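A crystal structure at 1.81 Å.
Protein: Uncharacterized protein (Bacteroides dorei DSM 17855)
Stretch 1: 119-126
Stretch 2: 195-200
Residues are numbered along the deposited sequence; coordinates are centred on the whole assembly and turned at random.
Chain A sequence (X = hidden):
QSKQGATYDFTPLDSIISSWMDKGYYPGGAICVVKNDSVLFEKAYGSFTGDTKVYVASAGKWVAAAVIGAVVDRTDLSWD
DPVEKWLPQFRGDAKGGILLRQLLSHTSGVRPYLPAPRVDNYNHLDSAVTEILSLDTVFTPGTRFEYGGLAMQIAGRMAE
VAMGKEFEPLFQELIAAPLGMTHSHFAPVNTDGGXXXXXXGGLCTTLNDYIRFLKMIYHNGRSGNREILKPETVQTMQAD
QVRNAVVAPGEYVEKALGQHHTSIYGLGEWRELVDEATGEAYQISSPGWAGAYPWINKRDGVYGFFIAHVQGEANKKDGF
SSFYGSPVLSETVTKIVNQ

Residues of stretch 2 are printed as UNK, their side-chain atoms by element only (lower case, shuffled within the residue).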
# COMPACT_ATOMS: atom_id res chain seq x y z
N VAL A 119 12.07 -9.15 -15.26
CA VAL A 119 11.52 -8.35 -14.16
C VAL A 119 10.77 -7.14 -14.75
O VAL A 119 11.29 -6.46 -15.63
CB VAL A 119 12.62 -7.78 -13.27
CG1 VAL A 119 12.00 -7.05 -12.08
CG2 VAL A 119 13.55 -8.89 -12.79
N ASP A 120 9.53 -6.92 -14.34
CA ASP A 120 8.77 -5.72 -14.80
C ASP A 120 9.32 -4.48 -14.12
O ASP A 120 9.04 -4.28 -12.93
CB ASP A 120 7.27 -5.85 -14.47
CG ASP A 120 6.46 -4.60 -14.88
OD1 ASP A 120 7.05 -3.50 -15.00
OD2 ASP A 120 5.20 -4.71 -15.07
N ASN A 121 10.18 -3.73 -14.84
CA ASN A 121 10.71 -2.43 -14.40
C ASN A 121 10.21 -1.32 -15.35
O ASN A 121 10.82 -0.25 -15.44
CB ASN A 121 12.25 -2.44 -14.41
CG ASN A 121 12.85 -3.35 -13.36
OD1 ASN A 121 12.34 -3.42 -12.24
ND2 ASN A 121 13.95 -4.00 -13.69
N TYR A 122 9.10 -1.55 -16.03
CA TYR A 122 8.62 -0.60 -17.05
C TYR A 122 8.34 0.78 -16.47
O TYR A 122 7.71 0.90 -15.45
CB TYR A 122 7.34 -1.12 -17.70
CG TYR A 122 7.57 -2.29 -18.67
CD1 TYR A 122 8.00 -2.03 -19.96
CD2 TYR A 122 7.34 -3.60 -18.30
CE1 TYR A 122 8.17 -3.06 -20.88
CE2 TYR A 122 7.50 -4.64 -19.20
CZ TYR A 122 7.93 -4.36 -20.50
OH TYR A 122 8.10 -5.34 -21.47
N ASN A 123 8.70 1.81 -17.21
CA ASN A 123 8.30 3.19 -16.87
C ASN A 123 7.07 3.67 -17.64
O ASN A 123 6.60 4.80 -17.42
CB ASN A 123 9.47 4.13 -17.07
CG ASN A 123 10.56 3.90 -16.07
OD1 ASN A 123 10.31 3.81 -14.87
ND2 ASN A 123 11.77 3.89 -16.54
N HIS A 124 6.49 2.79 -18.45
CA HIS A 124 5.22 3.08 -19.10
C HIS A 124 4.29 1.92 -19.01
O HIS A 124 4.62 0.77 -19.40
CB HIS A 124 5.43 3.46 -20.57
CG HIS A 124 6.37 4.59 -20.76
ND1 HIS A 124 6.00 5.91 -20.60
CD2 HIS A 124 7.71 4.61 -21.00
CE1 HIS A 124 7.07 6.68 -20.69
NE2 HIS A 124 8.11 5.92 -20.94
N LEU A 125 3.09 2.17 -18.49
CA LEU A 125 2.18 1.08 -18.25
C LEU A 125 1.65 0.42 -19.52
O LEU A 125 1.35 -0.77 -19.53
CB LEU A 125 1.06 1.52 -17.34
CG LEU A 125 1.47 1.89 -15.93
CD1 LEU A 125 0.20 2.21 -15.14
CD2 LEU A 125 2.29 0.78 -15.27
N ASP A 126 1.55 1.18 -20.62
CA ASP A 126 1.09 0.57 -21.85
C ASP A 126 1.99 -0.56 -22.32
O ASP A 126 1.50 -1.62 -22.73
CB ASP A 126 0.83 1.60 -22.96
CG ASP A 126 2.09 2.32 -23.45
OD1 ASP A 126 3.18 2.26 -22.83
OD2 ASP A 126 1.95 3.04 -24.46
N UNK A 195 11.96 -2.78 -5.75
CA UNK A 195 11.28 -1.49 -5.90
C UNK A 195 10.50 -1.39 -7.22
O UNK A 195 10.46 -0.34 -7.88
n UNK A 195 14.33 -0.84 -2.78
c UNK A 195 13.25 -0.47 -4.65
c UNK A 195 12.26 -0.33 -5.77
c UNK A 195 15.22 -0.44 -3.67
c UNK A 195 13.09 -0.86 -3.37
n UNK A 195 14.59 -0.20 -4.81
N UNK A 196 9.82 -2.47 -7.54
CA UNK A 196 9.16 -2.67 -8.82
C UNK A 196 8.09 -3.75 -8.63
O UNK A 196 8.18 -4.49 -7.66
c UNK A 196 10.16 -3.12 -9.87
N UNK A 197 7.04 -3.79 -9.49
CA UNK A 197 6.75 -2.91 -10.62
C UNK A 197 6.23 -1.55 -10.16
O UNK A 197 6.12 -1.33 -8.96
c UNK A 197 5.67 -3.66 -11.41
c UNK A 197 6.03 -4.83 -9.31
c UNK A 197 5.11 -4.65 -10.49
N UNK A 198 5.94 -0.66 -11.09
CA UNK A 198 5.61 0.75 -10.74
C UNK A 198 4.66 0.88 -9.57
O UNK A 198 4.98 1.54 -8.57
c UNK A 198 4.94 2.98 -11.76
c UNK A 198 5.05 1.47 -11.99
c UNK A 198 5.41 3.61 -14.59
se UNK A 198 4.00 3.88 -13.25
N UNK A 199 3.44 0.39 -9.71
CA UNK A 199 2.41 0.67 -8.71
C UNK A 199 2.72 -0.16 -7.47
O UNK A 199 2.62 0.32 -6.32
c UNK A 199 1.00 0.34 -9.20
c UNK A 199 0.94 1.75 -11.29
c UNK A 199 0.27 1.50 -9.95
c UNK A 199 -1.21 1.21 -10.13
N UNK A 200 2.98 -1.44 -7.70
CA UNK A 200 3.07 -2.36 -6.56
C UNK A 200 4.26 -2.07 -5.64
O UNK A 200 4.18 -2.23 -4.43
O HOH W 1 6.74 -1.16 -13.79

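Position 195 carries six side-chain atoms, four carbons and two nitrogens: one carbon leads from CA into a five-membered ring of three carbons and two nitrogens. That is an imidazole, so the residue is H195. Its side chain comes no nearer to stretch 1 than 7.2 Å, from H195 CB to N121 OD1, and takes no part in the contact; both ring nitrogens are hydrogen-bonded elsewhere in the structure.

Position 196 has a single side-chain carbon, which must be CB. It points toward stretch 1; its CB lies 3.2 Å from N121 OD1 and 3.5 Å from D120 O. One carbon identifies A196.

At position 197 three carbons close a ring onto the backbone N, a closure made by proline alone among the standard residues: P197. The peptide bond before it is cis. Its CA approaches D120 O at 3.5 Å with an angle of 132° at the hydrogen, a CA-H...O contact, while its CB packs 3.7 Å from D120 CG. Here the two backbones come closest, with 5.4 Å between the CA atoms of D120 and P197.

Position 198 shows an unbranched chain of two carbons, a selenium and a terminal carbon. The selenium makes this selenomethionine, M198. CA-to-CB points toward stretch 1; chi1 and chi2 are both t, so the chain is extended as far as SE, and chi3 is m. Its CE lies 3.3 Å from N123 O and 3.7 Å from Y122 O, and its SE packs 4.1 Å from L125 CD2.

Position 199 has four side-chain carbons, forked at the second, as in leucine: L199. CA-to-CB points sideways, but the end of the side chain comes nearer, bringing CD1 to 3.9 Å from L125 CD1.

Position 200 has no side-chain atom, which leaves G200; it makes no contact with stretch 1.

The contact buries 339 Å², both sides summed, without a direct hydrogen bond between the stretches. A water supplies the polar link: it donates to D120 OD1 (2.7 Å) and Y122 O (2.8 Å) and accepts from M198 N (2.9 Å), tying the start of one helix to the loop. D120 OD1 also accepts from Y122 N at 3.0 Å, with an N-H...acceptor angle of 155°, bracing the loop around that water. Beside this polar site, L125 points toward stretch 2 and meets both M198 and L199 through apolar contacts. M198, with 82 Å² covered, is the largest single contributor, its CE reaching the carbonyl oxygens of Y122 and N123 and its SE packing on L125.

Stretch 2, residues 195-200: HAPMLG
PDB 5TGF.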